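Local coordinates for protein 1A (Cricket paralysis virus, PDB 6C3R) that suppresses antiviral RNA silencing in insect cells by inactivating host AGO2 and recruiting a ubiquitin ligase complex that promotes its degradation, at residues A[82-85]-A[86-90]. Residues are numbered along the deposited sequence; the frame is centred on the assembly and turned at random.
Sequences GLVW and KFVQN
W85 and Q89 meet one turn apart near the C-terminal end of the alpha-helix 77-90. Four successive i to i+4 backbone bonds run through this part of the helix, from K86 N to G82 O, F87 N to L83 O, V88 N to V84 O, and Q89 N to W85 O. In W85, CG lies opposite the backbone nitrogen (chi1 172°), beside the carbonyl carbon, and the six-membered ring reaches the side chains of V88 and Q89. Q89 CG lies over one face of the indole, 4.0 Å from the centroid of the W85 six-membered ring, a CH-pi contact. The Q89 amide is steeply tilted, its plane 68° from that of the indole. Q89 OE1 comes within 2.8 Å of W85 NE1, but the angle is too poor for a hydrogen bond. V88 crosses W85 at about a right angle, with V88 CG1 3.9 Å from W85 CZ3. K86 extends back past the G82 carbonyl, and K86 NZ hydrogen-bonds to Y97 OH of the second subunit. That Y97, within the AGO2-inhibiting region 93-101, also packs on Q89. W85, V84 and V88 face helix 129-136, where W85 touches R133, a residue involved in inhibiting stress granule formation. L83 and F87 pack on helix 53-70.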
ATOM      1  N   GLY A  82      -7.805  13.723  12.655  1.00 32.62           N
ATOM      2  CA  GLY A  82      -8.264  13.397  11.310  1.00 31.87           C
ATOM      3  C   GLY A  82      -7.114  13.260  10.328  1.00 31.13           C
ATOM      4  O   GLY A  82      -7.174  12.426   9.441  1.00 32.04           O
ATOM      5  N   LEU A  83      -6.068  14.073  10.474  1.00 30.00           N
ATOM      6  CA  LEU A  83      -4.867  13.933   9.647  1.00 29.67           C
ATOM      7  C   LEU A  83      -4.177  12.601   9.917  1.00 29.45           C
ATOM      8  O   LEU A  83      -3.787  11.903   9.008  1.00 30.07           O
ATOM      9  CB  LEU A  83      -3.861  15.057   9.908  1.00 29.21           C
ATOM     10  CG  LEU A  83      -4.161  16.494   9.477  1.00 29.04           C
ATOM     11  CD1 LEU A  83      -3.194  17.463  10.129  1.00 28.60           C
ATOM     12  CD2 LEU A  83      -4.094  16.607   7.970  1.00 29.37           C
ATOM     13  N   VAL A  84      -4.053  12.237  11.174  1.00 29.36           N
ATOM     14  CA  VAL A  84      -3.499  10.938  11.502  1.00 29.62           C
ATOM     15  C   VAL A  84      -4.329   9.828  10.853  1.00 30.24           C
ATOM     16  O   VAL A  84      -3.794   8.863  10.349  1.00 29.38           O
ATOM     17  CB  VAL A  84      -3.387  10.737  13.031  1.00 28.86           C
ATOM     18  CG1 VAL A  84      -2.881   9.352  13.349  1.00 28.36           C
ATOM     19  CG2 VAL A  84      -2.441  11.774  13.618  1.00 29.09           C
ATOM     20  N   TRP A  85      -5.640   9.970  10.903  1.00 32.72           N
ATOM     21  CA  TRP A  85      -6.552   8.991  10.321  1.00 34.43           C
ATOM     22  C   TRP A  85      -6.355   8.842   8.807  1.00 34.03           C
ATOM     23  O   TRP A  85      -6.345   7.740   8.286  1.00 33.29           O
ATOM     24  CB  TRP A  85      -8.006   9.356  10.676  1.00 36.23           C
ATOM     25  CG  TRP A  85      -9.005   8.503   9.963  1.00 38.17           C
ATOM     26  CD1 TRP A  85      -9.960   8.919   9.077  1.00 38.63           C
ATOM     27  CD2 TRP A  85      -9.119   7.079  10.046  1.00 38.75           C
ATOM     28  NE1 TRP A  85     -10.653   7.843   8.603  1.00 39.43           N
ATOM     29  CE2 TRP A  85     -10.168   6.700   9.186  1.00 39.92           C
ATOM     30  CE3 TRP A  85      -8.435   6.084  10.767  1.00 38.48           C
ATOM     31  CZ2 TRP A  85     -10.556   5.359   9.026  1.00 40.30           C
ATOM     32  CZ3 TRP A  85      -8.812   4.757  10.610  1.00 38.62           C
ATOM     33  CH2 TRP A  85      -9.865   4.406   9.746  1.00 39.94           C
ATOM     34  N   LYS A  86      -6.196   9.962   8.118  1.00 34.82           N
ATOM     35  CA  LYS A  86      -5.843   9.950   6.690  1.00 35.00           C
ATOM     36  C   LYS A  86      -4.499   9.301   6.379  1.00 34.45           C
ATOM     37  O   LYS A  86      -4.360   8.648   5.352  1.00 35.27           O
ATOM     38  CB  LYS A  86      -5.830  11.346   6.131  1.00 34.91           C
ATOM     39  CG  LYS A  86      -7.204  11.910   5.907  1.00 36.23           C
ATOM     40  CD  LYS A  86      -7.088  13.418   5.803  1.00 37.57           C
ATOM     41  CE  LYS A  86      -8.357  14.055   5.300  1.00 39.30           C
ATOM     42  NZ  LYS A  86      -8.312  15.502   5.661  1.00 40.89           N
ATOM     43  N   PHE A  87      -3.510   9.531   7.233  1.00 34.39           N
ATOM     44  CA  PHE A  87      -2.224   8.848   7.141  1.00 33.92           C
ATOM     45  C   PHE A  87      -2.438   7.355   7.295  1.00 35.02           C
ATOM     46  O   PHE A  87      -2.026   6.592   6.442  1.00 36.11           O
ATOM     47  CB  PHE A  87      -1.247   9.354   8.206  1.00 32.85           C
ATOM     48  CG  PHE A  87       0.114   8.746   8.110  1.00 31.99           C
ATOM     49  CD1 PHE A  87       0.408   7.564   8.777  1.00 32.20           C
ATOM     50  CD2 PHE A  87       1.102   9.342   7.342  1.00 32.21           C
ATOM     51  CE1 PHE A  87       1.664   6.964   8.682  1.00 31.91           C
ATOM     52  CE2 PHE A  87       2.365   8.770   7.257  1.00 33.15           C
ATOM     53  CZ  PHE A  87       2.642   7.562   7.916  1.00 32.50           C
ATOM     54  N   VAL A  88      -3.071   6.958   8.390  1.00 37.23           N
ATOM     55  CA  VAL A  88      -3.408   5.565   8.672  1.00 39.54           C
ATOM     56  C   VAL A  88      -4.181   4.931   7.502  1.00 41.94           C
ATOM     57  O   VAL A  88      -3.849   3.840   7.086  1.00 41.92           O
ATOM     58  CB  VAL A  88      -4.191   5.459  10.003  1.00 40.87           C
ATOM     59  CG1 VAL A  88      -4.973   4.166  10.116  1.00 42.61           C
ATOM     60  CG2 VAL A  88      -3.236   5.568  11.186  1.00 41.17           C
ATOM     61  N   GLN A  89      -5.184   5.616   6.955  1.00 45.06           N
ATOM     62  CA  GLN A  89      -5.875   5.124   5.750  1.00 47.65           C
ATOM     63  C   GLN A  89      -4.912   4.910   4.573  1.00 47.81           C
ATOM     64  O   GLN A  89      -4.948   3.881   3.911  1.00 48.03           O
ATOM     65  CB  GLN A  89      -6.983   6.079   5.304  1.00 50.07           C
ATOM     66  CG  GLN A  89      -8.260   5.966   6.114  1.00 53.72           C
ATOM     67  CD  GLN A  89      -9.429   6.775   5.537  1.00 57.93           C
ATOM     68  OE1 GLN A  89     -10.551   6.708   6.062  1.00 61.25           O
ATOM     69  NE2 GLN A  89      -9.183   7.540   4.458  1.00 57.91           N
ATOM     70  N   ASN A  90      -4.055   5.885   4.324  1.00 47.19           N
ATOM     71  CA  ASN A  90      -3.127   5.804   3.216  1.00 47.92           C
ATOM     72  C   ASN A  90      -1.955   4.830   3.448  1.00 48.47           C
ATOM     73  O   ASN A  90      -1.329   4.378   2.494  1.00 46.29           O
ATOM     74  CB  ASN A  90      -2.616   7.201   2.859  1.00 48.64           C
ATOM     75  CG  ASN A  90      -2.223   7.329   1.396  1.00 49.98           C
ATOM     76  OD1 ASN A  90      -3.037   7.092   0.485  1.00 51.52           O
ATOM     77  ND2 ASN A  90      -0.981   7.722   1.155  1.00 50.82           N
TER